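Local coordinates for TfuA domain-containing protein (Methanosarcina acetivorans, PDB 6XP8) that takes part in peptide backbone thioamidation, probably as the partner of a YcaO enzyme, at residues 27-30 against 31-34; 79-82 against 83-86. One frame throughout, in Å; residues are numbered along the deposited sequence.

Contact 1 (27-30 against 31-34)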
# COMPACT_ATOMS: atom_id res chain seq x y z
N PRO A 27 -0.69 -6.16 -10.06
CA PRO A 27 0.36 -6.20 -9.03
C PRO A 27 1.57 -7.04 -9.48
O PRO A 27 1.38 -8.13 -10.04
CB PRO A 27 -0.34 -6.85 -7.84
CG PRO A 27 -1.76 -6.40 -7.99
CD PRO A 27 -2.03 -6.32 -9.46
N VAL A 28 2.77 -6.51 -9.26
CA VAL A 28 4.00 -7.10 -9.81
C VAL A 28 4.32 -8.47 -9.19
O VAL A 28 4.10 -8.69 -8.00
CB VAL A 28 5.20 -6.11 -9.74
CG1 VAL A 28 5.66 -5.86 -8.31
CG2 VAL A 28 6.35 -6.55 -10.65
N ARG A 29 4.80 -9.38 -10.05
CA ARG A 29 5.28 -10.70 -9.64
C ARG A 29 6.71 -10.90 -10.13
O ARG A 29 7.19 -10.15 -10.97
CB ARG A 29 4.39 -11.81 -10.20
CG ARG A 29 2.92 -11.71 -9.84
CD ARG A 29 2.18 -13.02 -10.08
NE ARG A 29 2.09 -13.38 -11.49
CZ ARG A 29 1.14 -12.97 -12.33
NH1 ARG A 29 0.18 -12.15 -11.93
NH2 ARG A 29 1.16 -13.38 -13.59
N ARG A 30 7.35 -11.95 -9.61
CA ARG A 30 8.72 -12.31 -9.96
C ARG A 30 8.93 -12.46 -11.47
O ARG A 30 8.11 -13.07 -12.18
CB ARG A 30 9.14 -13.58 -9.19
CG ARG A 30 10.62 -13.96 -9.31
CD ARG A 30 10.94 -15.23 -8.54
NE ARG A 30 11.74 -14.96 -7.35
CZ ARG A 30 11.24 -14.64 -6.15
NH1 ARG A 30 9.94 -14.54 -5.96
NH2 ARG A 30 12.07 -14.41 -5.14
N PHE A 31 10.01 -11.85 -11.95
CA PHE A 31 10.43 -11.83 -13.36
C PHE A 31 9.44 -11.24 -14.36
O PHE A 31 9.32 -11.69 -15.50
CB PHE A 31 11.04 -13.17 -13.79
CG PHE A 31 12.37 -13.45 -13.15
CD1 PHE A 31 13.44 -12.54 -13.30
CD2 PHE A 31 12.58 -14.59 -12.38
CE1 PHE A 31 14.66 -12.78 -12.69
CE2 PHE A 31 13.81 -14.84 -11.78
CZ PHE A 31 14.85 -13.93 -11.94
N GLN A 32 8.75 -10.19 -13.91
CA GLN A 32 7.90 -9.39 -14.79
C GLN A 32 8.58 -8.10 -15.25
O GLN A 32 8.29 -7.62 -16.35
CB GLN A 32 6.56 -9.09 -14.14
CG GLN A 32 5.67 -10.31 -13.99
CD GLN A 32 4.28 -9.98 -13.51
OE1 GLN A 32 4.07 -9.04 -12.73
NE2 GLN A 32 3.30 -10.75 -13.96
N LEU A 33 9.48 -7.55 -14.42
CA LEU A 33 10.14 -6.28 -14.72
C LEU A 33 11.01 -6.31 -15.97
O LEU A 33 10.98 -5.37 -16.77
CB LEU A 33 10.99 -5.79 -13.54
CG LEU A 33 10.39 -5.36 -12.20
CD1 LEU A 33 11.44 -4.61 -11.41
CD2 LEU A 33 9.15 -4.49 -12.34
N GLU A 34 11.78 -7.39 -16.14
CA GLU A 34 12.76 -7.48 -17.24
C GLU A 34 12.12 -7.42 -18.63
O GLU A 34 12.76 -6.91 -19.56
CB GLU A 34 13.67 -8.71 -17.09
CG GLU A 34 14.98 -8.64 -17.88
CD GLU A 34 15.91 -7.50 -17.48
OE1 GLU A 34 16.64 -6.99 -18.37
OE2 GLU A 34 15.94 -7.11 -16.29
O HOH W 1 9.04 -8.44 -11.69

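Contact 2 (79-82 against 83-86)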
# COMPACT_ATOMS: atom_id res chain seq x y z
N GLY A 79 5.93 -1.51 -3.30
CA GLY A 79 6.87 -0.46 -3.71
C GLY A 79 7.50 0.26 -2.53
O GLY A 79 8.67 0.64 -2.58
N ALA A 80 6.72 0.46 -1.47
CA ALA A 80 7.22 1.10 -0.25
C ALA A 80 8.24 0.23 0.47
O ALA A 80 9.29 0.71 0.89
CB ALA A 80 6.06 1.45 0.67
N LEU A 81 7.92 -1.06 0.59
CA LEU A 81 8.81 -2.04 1.21
C LEU A 81 10.13 -2.16 0.45
O LEU A 81 11.20 -2.03 1.05
CB LEU A 81 8.11 -3.40 1.34
CG LEU A 81 8.86 -4.54 2.05
CD1 LEU A 81 9.14 -4.20 3.51
CD2 LEU A 81 8.06 -5.83 1.94
N ARG A 82 10.05 -2.38 -0.86
CA ARG A 82 11.26 -2.50 -1.69
C ARG A 82 12.09 -1.22 -1.75
O ARG A 82 13.32 -1.28 -1.70
CB ARG A 82 10.92 -2.99 -3.10
CG ARG A 82 10.48 -4.45 -3.18
CD ARG A 82 11.63 -5.43 -3.01
NE ARG A 82 11.12 -6.79 -3.08
CZ ARG A 82 10.79 -7.55 -2.04
NH1 ARG A 82 10.94 -7.11 -0.79
NH2 ARG A 82 10.30 -8.76 -2.24
N ALA A 83 11.42 -0.06 -1.81
CA ALA A 83 12.15 1.21 -1.82
C ALA A 83 12.93 1.42 -0.51
O ALA A 83 14.05 1.93 -0.53
CB ALA A 83 11.24 2.38 -2.11
N SER A 84 12.35 0.98 0.61
CA SER A 84 13.04 1.05 1.90
C SER A 84 14.28 0.16 1.96
O SER A 84 15.23 0.44 2.70
CB SER A 84 12.09 0.73 3.06
OG SER A 84 11.87 -0.67 3.19
N GLU A 85 14.27 -0.91 1.17
CA GLU A 85 15.38 -1.86 1.09
C GLU A 85 16.42 -1.48 0.05
O GLU A 85 17.59 -1.88 0.17
CB GLU A 85 14.87 -3.28 0.79
CG GLU A 85 13.93 -3.84 1.86
CD GLU A 85 13.05 -4.98 1.37
OE1 GLU A 85 12.96 -5.22 0.14
OE2 GLU A 85 12.42 -5.64 2.22
N LEU A 86 16.01 -0.71 -0.97
CA LEU A 86 16.87 -0.46 -2.14
C LEU A 86 17.11 1.01 -2.49
O LEU A 86 17.67 1.31 -3.55
CB LEU A 86 16.34 -1.24 -3.36
CG LEU A 86 16.27 -2.77 -3.27
CD1 LEU A 86 15.31 -3.33 -4.31
CD2 LEU A 86 17.65 -3.41 -3.41
O HOH W 2 11.14 -7.96 2.50

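Contact 1 (27-30 against 31-34)
Val28 and Leu33, which flank the turn from Arg29 to Gln32, meet on its buried side, where CG2 of Val28 lies 3.9 Å from CD2 of Leu33. A chi1 of 69° puts CG1 of Val28 between N and the carbonyl carbon and swings CG2 opposite the backbone N, toward Leu33. Close by, the extended side chain of Gln32 reaches back across the turn. Its OE1 accepts the backbone N of Arg29 at 2.8 Å, and the N-H comes from above the amide plane, 58° out of it, so the bond does not follow a lone pair. The same oxygen rests 3.5 Å from CA of Val28. This bond bridges a type II beta turn, with Phe31 in the positive-phi position. The turn's own bond, Gln32 N to Arg29 O, is weak at 3.3 Å. A water helps by accepting from Gln32 N and donating to Arg29 O, the latter at 2.6 Å.

The outer side is looser. NE2 of Gln32 sits over one face of the Arg29 guanidinium, toward its rim and 3.4 Å from NH2; the two planes are 52° apart, and two donors meeting there make no hydrogen bond. Arg29 and Phe31 are exposed, and the Phe31 ring meets the chain of Arg30 obliquely, CD2 to CG 3.7 Å.

The turn leads from strand 23-25 into helix 33-38. Val28 and Leu33 both rest on Phe6 of strand 3-6 and on strand 43-46, while Leu33 also touches Ile62 of helix 59-67, whose Glu61 accepts the backbone N of Phe31.

Contact 2 (79-82 against 83-86)
Arg82 and Glu85, one helical turn apart, form a salt bridge from NH1 to OE1 at 2.9 Å. The carboxylate offers the syn lone pair of OE1, and the guanidinium and carboxylate planes are only 17° apart, though OE1 itself lies 24° out of the guanidinium plane. Arg82 curls back toward Glu85 because its chain bends at chi2 (-74°), which brings CD within 3.4 Å of the same oxygen. The other carboxylate oxygen, OE2, takes a hydrogen from a water at 2.7 Å; that water accepts a weak bond from NH1 and closes a small ring. OE2 also lies 3.7 Å from CG of Leu81.

Beside this pair, Ser84 turns its hydroxyl back onto the helix. With OG between the backbone N and the carbonyl carbon, it donates to Leu81 O at 2.6 Å. That carbonyl also receives Glu85 N, but only weakly.

The backbone beneath is helix 78-86, the crossover of a beta-alpha-beta unit between strands 71-74 and 92-93 of the parallel sheet. Gly79 O to Ala83 N and Ala80 O to Ser84 N are regular i to i+4 bonds. Toward Leu86 the bonds become weak: Arg82 O accepts Glu85 N, three residues on, and Leu86 N, four on, both strongly bent.

Further out, the loop before helix 59-67 and the start of that helix position the ion pair: Arg82 NE donates to Val57 O, and Glu85 OE1 is bonded to His59 NE2, so one carboxylate oxygen serves two nitrogens. Leu86 packs on His59 and Ile62, while Leu81 and Ser84 face Tyr101 of helix 96-102.

Overall arrangement
Contact 1 and contact 2 lie one after the other along the chain, with two strands and helix 59-67 between, around one parallel sheet: 27-34 follows strand 23-25 at one outermost position, and 79-86 precedes strand 92-93 at the other. Their centres are 15 Å apart and their nearest atoms about 7 Å; the link runs through helix 59-67 and the loop before it. Ile62 receives Leu33 from contact 1 and Arg82 and Leu86 from contact 2, while Val57 meets the side chain of Val28 and also accepts Arg82 through its carbonyl oxygen. Contact 2 lies nearer the middle of the chain, 11 Å from its centre against 17 Å.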